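Local coordinates for protein probable tagatose 6-phosphate kinase (PDB 3TXV) that probably acts in carbohydrate metabolism, perhaps as a tagatose-6-phosphate kinase, and is related to the GatZ/KbaZ-like subunits of tagatose-bisphosphate aldolase, at residues Pro230-Arg244 with Tyr269-Phe283. Sequence-based numbering, arbitrary orientation.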
loop_
_atom_site.group_PDB
_atom_site.type_symbol
_atom_site.label_atom_id
_atom_site.label_comp_id
_atom_site.label_asym_id
_atom_site.label_seq_id
_atom_site.Cartn_x
_atom_site.Cartn_y
_atom_site.Cartn_z
ATOM N N PRO A 230 -9.808 0.463 -13.250
ATOM C CA PRO A 230 -10.524 1.623 -13.791
ATOM C C PRO A 230 -9.744 2.377 -14.890
ATOM O O PRO A 230 -10.252 3.370 -15.434
ATOM C CB PRO A 230 -10.697 2.526 -12.564
ATOM C CG PRO A 230 -9.734 1.956 -11.502
ATOM C CD PRO A 230 -8.971 0.835 -12.104
ATOM N N GLY A 231 -8.529 1.900 -15.204
ATOM C CA GLY A 231 -7.653 2.516 -16.195
ATOM C C GLY A 231 -6.762 3.559 -15.531
ATOM O O GLY A 231 -6.872 4.755 -15.804
ATOM N N VAL A 232 -5.922 3.114 -14.595
ATOM C CA VAL A 232 -4.784 3.902 -14.125
ATOM C C VAL A 232 -3.615 2.952 -14.144
ATOM O O VAL A 232 -3.715 1.873 -13.580
ATOM C CB VAL A 232 -4.973 4.462 -12.691
ATOM C CG1 VAL A 232 -6.044 5.550 -12.666
ATOM C CG2 VAL A 232 -5.244 3.342 -11.674
ATOM N N GLU A 233 -2.535 3.318 -14.836
ATOM C CA GLU A 233 -1.268 2.588 -14.752
ATOM C C GLU A 233 -0.217 3.612 -14.289
ATOM O O GLU A 233 -0.480 4.823 -14.308
ATOM C CB GLU A 233 -0.881 1.908 -16.106
ATOM C CG GLU A 233 -1.922 0.921 -16.796
ATOM C CD GLU A 233 -1.310 -0.449 -17.350
ATOM O OE1 GLU A 233 -2.058 -1.439 -17.586
ATOM O OE2 GLU A 233 -0.065 -0.567 -17.520
ATOM N N PHE A 234 0.950 3.143 -13.845
ATOM C CA PHE A 234 2.174 3.989 -13.820
ATOM C C PHE A 234 3.413 3.170 -14.188
ATOM O O PHE A 234 3.504 1.993 -13.851
ATOM C CB PHE A 234 2.369 4.727 -12.491
ATOM C CG PHE A 234 2.469 3.830 -11.312
ATOM C CD1 PHE A 234 1.366 3.620 -10.500
ATOM C CD2 PHE A 234 3.669 3.196 -11.003
ATOM C CE1 PHE A 234 1.450 2.766 -9.405
ATOM C CE2 PHE A 234 3.781 2.328 -9.916
ATOM C CZ PHE A 234 2.682 2.103 -9.118
ATOM N N GLY A 235 4.358 3.780 -14.898
ATOM C CA GLY A 235 5.577 3.067 -15.340
ATOM C C GLY A 235 6.776 3.472 -14.519
ATOM O O GLY A 235 6.602 4.034 -13.448
ATOM N N ASN A 236 7.989 3.211 -14.998
ATOM C CA ASN A 236 9.184 3.796 -14.358
ATOM C C ASN A 236 9.128 5.310 -14.301
ATOM O O ASN A 236 9.280 5.886 -13.223
ATOM C CB ASN A 236 10.485 3.361 -15.032
ATOM C CG ASN A 236 10.800 1.901 -14.805
ATOM O OD1 ASN A 236 10.472 1.329 -13.766
ATOM N ND2 ASN A 236 11.426 1.284 -15.781
ATOM N N GLU A 237 8.881 5.947 -15.445
ATOM C CA GLU A 237 8.983 7.409 -15.529
ATOM C C GLU A 237 7.803 8.130 -16.115
ATOM O O GLU A 237 7.951 9.288 -16.542
ATOM C CB GLU A 237 10.162 7.822 -16.380
ATOM C CG GLU A 237 11.432 7.081 -16.149
ATOM C CD GLU A 237 12.361 7.257 -17.313
ATOM O OE1 GLU A 237 11.943 7.885 -18.314
ATOM O OE2 GLU A 237 13.508 6.773 -17.234
ATOM N N ASN A 238 6.652 7.467 -16.170
ATOM C CA ASN A 238 5.443 8.093 -16.702
ATOM C C ASN A 238 4.170 7.545 -16.061
ATOM O O ASN A 238 4.114 6.381 -15.712
ATOM C CB ASN A 238 5.457 8.085 -18.260
ATOM C CG ASN A 238 4.212 7.398 -18.885
ATOM O OD1 ASN A 238 3.414 8.026 -19.650
ATOM N ND2 ASN A 238 4.056 6.089 -18.585
ATOM N N VAL A 239 3.182 8.417 -15.866
ATOM C CA VAL A 239 1.881 8.083 -15.278
ATOM C C VAL A 239 0.780 8.170 -16.355
ATOM O O VAL A 239 0.797 9.065 -17.219
ATOM C CB VAL A 239 1.551 9.058 -14.105
ATOM C CG1 VAL A 239 0.165 8.789 -13.458
ATOM C CG2 VAL A 239 2.662 9.040 -13.056
ATOM N N ILE A 240 -0.170 7.233 -16.314
ATOM C CA ILE A 240 -1.377 7.319 -17.153
ATOM C C ILE A 240 -2.489 7.804 -16.247
ATOM O O ILE A 240 -2.782 7.179 -15.239
ATOM C CB ILE A 240 -1.802 5.949 -17.720
ATOM C CG1 ILE A 240 -0.694 5.248 -18.530
ATOM C CG2 ILE A 240 -3.155 6.046 -18.440
ATOM C CD1 ILE A 240 -0.044 6.049 -19.598
ATOM N N ALA A 241 -3.092 8.929 -16.593
ATOM C CA ALA A 241 -4.183 9.501 -15.806
ATOM C C ALA A 241 -5.540 8.809 -16.046
ATOM O O ALA A 241 -5.820 8.325 -17.147
ATOM C CB ALA A 241 -4.295 10.989 -16.104
ATOM N N TYR A 242 -6.371 8.799 -15.009
ATOM C CA TYR A 242 -7.746 8.295 -15.046
ATOM C C TYR A 242 -8.625 9.013 -16.058
ATOM O O TYR A 242 -8.910 10.195 -15.913
ATOM C CB TYR A 242 -8.370 8.426 -13.643
ATOM C CG TYR A 242 -9.854 8.110 -13.511
ATOM C CD1 TYR A 242 -10.414 6.979 -14.115
ATOM C CD2 TYR A 242 -10.685 8.932 -12.742
ATOM C CE1 TYR A 242 -11.769 6.693 -13.985
ATOM C CE2 TYR A 242 -12.056 8.654 -12.599
ATOM C CZ TYR A 242 -12.583 7.531 -13.223
ATOM O OH TYR A 242 -13.915 7.246 -13.089
ATOM N N ASP A 243 -9.054 8.284 -17.080
ATOM C CA ASP A 243 -9.955 8.826 -18.071
ATOM C C ASP A 243 -11.392 8.516 -17.679
ATOM O O ASP A 243 -11.830 7.364 -17.696
ATOM C CB ASP A 243 -9.624 8.290 -19.462
ATOM C CG ASP A 243 -10.113 9.212 -20.561
ATOM O OD1 ASP A 243 -11.307 9.580 -20.556
ATOM O OD2 ASP A 243 -9.294 9.596 -21.415
ATOM N N ARG A 244 -12.107 9.572 -17.305
ATOM C CA ARG A 244 -13.481 9.492 -16.812
ATOM C C ARG A 244 -14.409 8.911 -17.890
ATOM O O ARG A 244 -15.311 8.117 -17.596
ATOM C CB ARG A 244 -13.938 10.875 -16.347
ATOM C CG ARG A 244 -15.181 10.873 -15.482
ATOM C CD ARG A 244 -15.205 12.084 -14.529
ATOM N NE ARG A 244 -16.460 12.840 -14.569
ATOM C CZ ARG A 244 -17.693 12.314 -14.613
ATOM N NH1 ARG A 244 -17.880 10.991 -14.582
ATOM N NH2 ARG A 244 -18.765 13.113 -14.661
ATOM N N TYR A 269 0.582 8.264 -7.520
ATOM C CA TYR A 269 1.074 9.344 -8.398
ATOM C C TYR A 269 -0.008 9.989 -9.217
ATOM O O TYR A 269 0.305 10.747 -10.122
ATOM C CB TYR A 269 2.214 8.884 -9.357
ATOM C CG TYR A 269 3.265 8.039 -8.701
ATOM C CD1 TYR A 269 4.096 8.579 -7.729
ATOM C CD2 TYR A 269 3.400 6.704 -9.017
ATOM C CE1 TYR A 269 5.043 7.819 -7.055
ATOM C CE2 TYR A 269 4.350 5.907 -8.357
ATOM C CZ TYR A 269 5.178 6.488 -7.368
ATOM O OH TYR A 269 6.144 5.764 -6.717
ATOM N N GLN A 270 -1.272 9.695 -8.957
ATOM C CA GLN A 270 -2.321 10.315 -9.783
ATOM C C GLN A 270 -2.510 11.784 -9.354
ATOM O O GLN A 270 -2.224 12.119 -8.200
ATOM C CB GLN A 270 -3.635 9.514 -9.729
ATOM C CG GLN A 270 -3.595 8.184 -10.451
ATOM C CD GLN A 270 -3.902 8.280 -11.956
ATOM O OE1 GLN A 270 -4.736 9.053 -12.385
ATOM N NE2 GLN A 270 -3.233 7.479 -12.740
ATOM N N THR A 271 -2.983 12.644 -10.261
ATOM C CA THR A 271 -3.217 14.067 -9.914
ATOM C C THR A 271 -4.415 14.255 -8.980
ATOM O O THR A 271 -5.479 13.683 -9.235
ATOM C CB THR A 271 -3.499 14.960 -11.147
ATOM O OG1 THR A 271 -4.757 14.590 -11.761
ATOM C CG2 THR A 271 -2.322 14.936 -12.176
ATOM N N PRO A 272 -4.269 15.079 -7.920
ATOM C CA PRO A 272 -5.373 15.371 -6.999
ATOM C C PRO A 272 -6.741 15.416 -7.674
ATOM O O PRO A 272 -7.746 15.024 -7.064
ATOM C CB PRO A 272 -5.021 16.764 -6.454
ATOM C CG PRO A 272 -3.523 16.930 -6.692
ATOM C CD PRO A 272 -3.025 15.723 -7.473
ATOM N N ASP A 273 -6.761 15.899 -8.915
ATOM C CA ASP A 273 -7.966 16.007 -9.707
ATOM C C ASP A 273 -8.498 14.618 -10.057
ATOM O O ASP A 273 -9.626 14.259 -9.674
ATOM C CB ASP A 273 -7.674 16.789 -10.978
ATOM C CG ASP A 273 -8.792 17.757 -11.328
ATOM O OD1 ASP A 273 -8.938 18.771 -10.585
ATOM O OD2 ASP A 273 -9.525 17.493 -12.331
ATOM N N ALA A 274 -7.672 13.837 -10.767
ATOM C CA ALA A 274 -7.929 12.416 -11.008
ATOM C C ALA A 274 -8.428 11.738 -9.708
ATOM O O ALA A 274 -9.499 11.118 -9.668
ATOM C CB ALA A 274 -6.683 11.770 -11.518
ATOM N N LEU A 275 -7.676 11.910 -8.630
ATOM C CA LEU A 275 -8.062 11.355 -7.353
ATOM C C LEU A 275 -9.512 11.657 -6.946
ATOM O O LEU A 275 -10.162 10.824 -6.327
ATOM C CB LEU A 275 -7.086 11.820 -6.271
ATOM C CG LEU A 275 -6.106 10.802 -5.650
ATOM C CD1 LEU A 275 -5.457 9.867 -6.631
ATOM C CD2 LEU A 275 -5.038 11.542 -4.877
ATOM N N ARG A 276 -10.010 12.843 -7.298
ATOM C CA ARG A 276 -11.341 13.301 -6.848
ATOM C C ARG A 276 -12.403 12.666 -7.738
ATOM O O ARG A 276 -13.442 12.180 -7.262
ATOM C CB ARG A 276 -11.452 14.841 -6.854
ATOM N N GLU A 277 -12.112 12.642 -9.030
ATOM C CA GLU A 277 -12.992 12.006 -9.977
ATOM C C GLU A 277 -13.114 10.504 -9.676
ATOM O O GLU A 277 -14.218 9.933 -9.745
ATOM C CB GLU A 277 -12.527 12.273 -11.416
ATOM C CG GLU A 277 -12.635 13.750 -11.849
ATOM C CD GLU A 277 -12.379 13.988 -13.350
ATOM O OE1 GLU A 277 -11.964 13.056 -14.078
ATOM O OE2 GLU A 277 -12.602 15.125 -13.820
ATOM N N LEU A 278 -12.012 9.858 -9.306
ATOM C CA LEU A 278 -12.107 8.429 -9.042
ATOM C C LEU A 278 -13.154 8.149 -7.968
ATOM O O LEU A 278 -13.945 7.216 -8.103
ATOM C CB LEU A 278 -10.761 7.824 -8.674
ATOM C CG LEU A 278 -9.894 7.272 -9.815
ATOM C CD1 LEU A 278 -8.467 7.051 -9.346
ATOM C CD2 LEU A 278 -10.414 5.977 -10.434
ATOM N N VAL A 279 -13.174 8.982 -6.927
ATOM C CA VAL A 279 -14.057 8.783 -5.785
ATOM C C VAL A 279 -15.493 9.028 -6.183
ATOM O O VAL A 279 -16.323 8.131 -6.054
ATOM C CB VAL A 279 -13.706 9.682 -4.613
ATOM C CG1 VAL A 279 -14.806 9.611 -3.561
ATOM C CG2 VAL A 279 -12.379 9.257 -4.026
ATOM N N ALA A 280 -15.785 10.238 -6.657
ATOM C CA ALA A 280 -17.062 10.543 -7.288
ATOM C C ALA A 280 -17.623 9.355 -8.115
ATOM O O ALA A 280 -18.763 8.908 -7.881
ATOM C CB ALA A 280 -16.901 11.769 -8.164
ATOM N N ASP A 281 -16.827 8.828 -9.054
ATOM C CA ASP A 281 -17.302 7.716 -9.911
ATOM C C ASP A 281 -17.344 6.347 -9.225
ATOM O O ASP A 281 -17.559 5.319 -9.873
ATOM C CB ASP A 281 -16.501 7.644 -11.202
ATOM C CG ASP A 281 -16.438 8.959 -11.887
ATOM O OD1 ASP A 281 -17.323 9.804 -11.610
ATOM O OD2 ASP A 281 -15.504 9.166 -12.685
ATOM N N GLY A 282 -17.127 6.342 -7.921
ATOM C CA GLY A 282 -17.317 5.146 -7.124
ATOM C C GLY A 282 -16.156 4.173 -6.986
ATOM O O GLY A 282 -16.324 3.062 -6.422
ATOM N N PHE A 283 -14.987 4.554 -7.499
ATOM C CA PHE A 283 -13.784 3.841 -7.132
ATOM C C PHE A 283 -13.471 4.477 -5.810
ATOM O O PHE A 283 -12.719 5.437 -5.734
ATOM C CB PHE A 283 -12.719 4.038 -8.197
ATOM C CG PHE A 283 -13.240 3.801 -9.570
ATOM C CD1 PHE A 283 -13.315 2.503 -10.080
ATOM C CD2 PHE A 283 -13.738 4.854 -10.332
ATOM C CE1 PHE A 283 -13.852 2.266 -11.352
ATOM C CE2 PHE A 283 -14.260 4.630 -11.611
ATOM C CZ PHE A 283 -14.315 3.341 -12.119
#
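Y242 reaches along helix 272-280 from A274 to D281. Its CG is anti to the backbone N (chi1 173°), which lays the ring against the helix. Y242 CB lies 3.9 Å from Q270 OE1 and 4.3 Å from A274 CB. The ring then takes L278 CD2 over the centre of one face, a CH-pi contact. The CE2 edge runs beside the backbone of E277 and L278. At the tip, Y242 OH donates to the anti lone pair of D281 OD2, 2.5 Å away, and also meets the edge of the F283 ring at CE2. R244 NH1 forms a salt bridge with D281 OD1 at 3.2 Å, by charge alone, as the oxygen is well out of the guanidinium plane.

The Q270 amide grips the hairpin backbone twice. Q270 NE2 donates to I240 O at 2.6 Å, and Q270 OE1 accepts from Y242 N at 3.1 Å. Further out, the edge of Y269 meets the face of F234 in a T-shaped pair, planes at 87°. Y269 OH bonds Y353 O. At the other end, P230 CB sits over the face of F283.

The contact joins the excursion after strand 223-227 to the helix before strand 283-288 of this TIM-type barrel. Buried Q270 sits between two apolar patches. Its amide and the D281 carboxylate probably hold loop to helix.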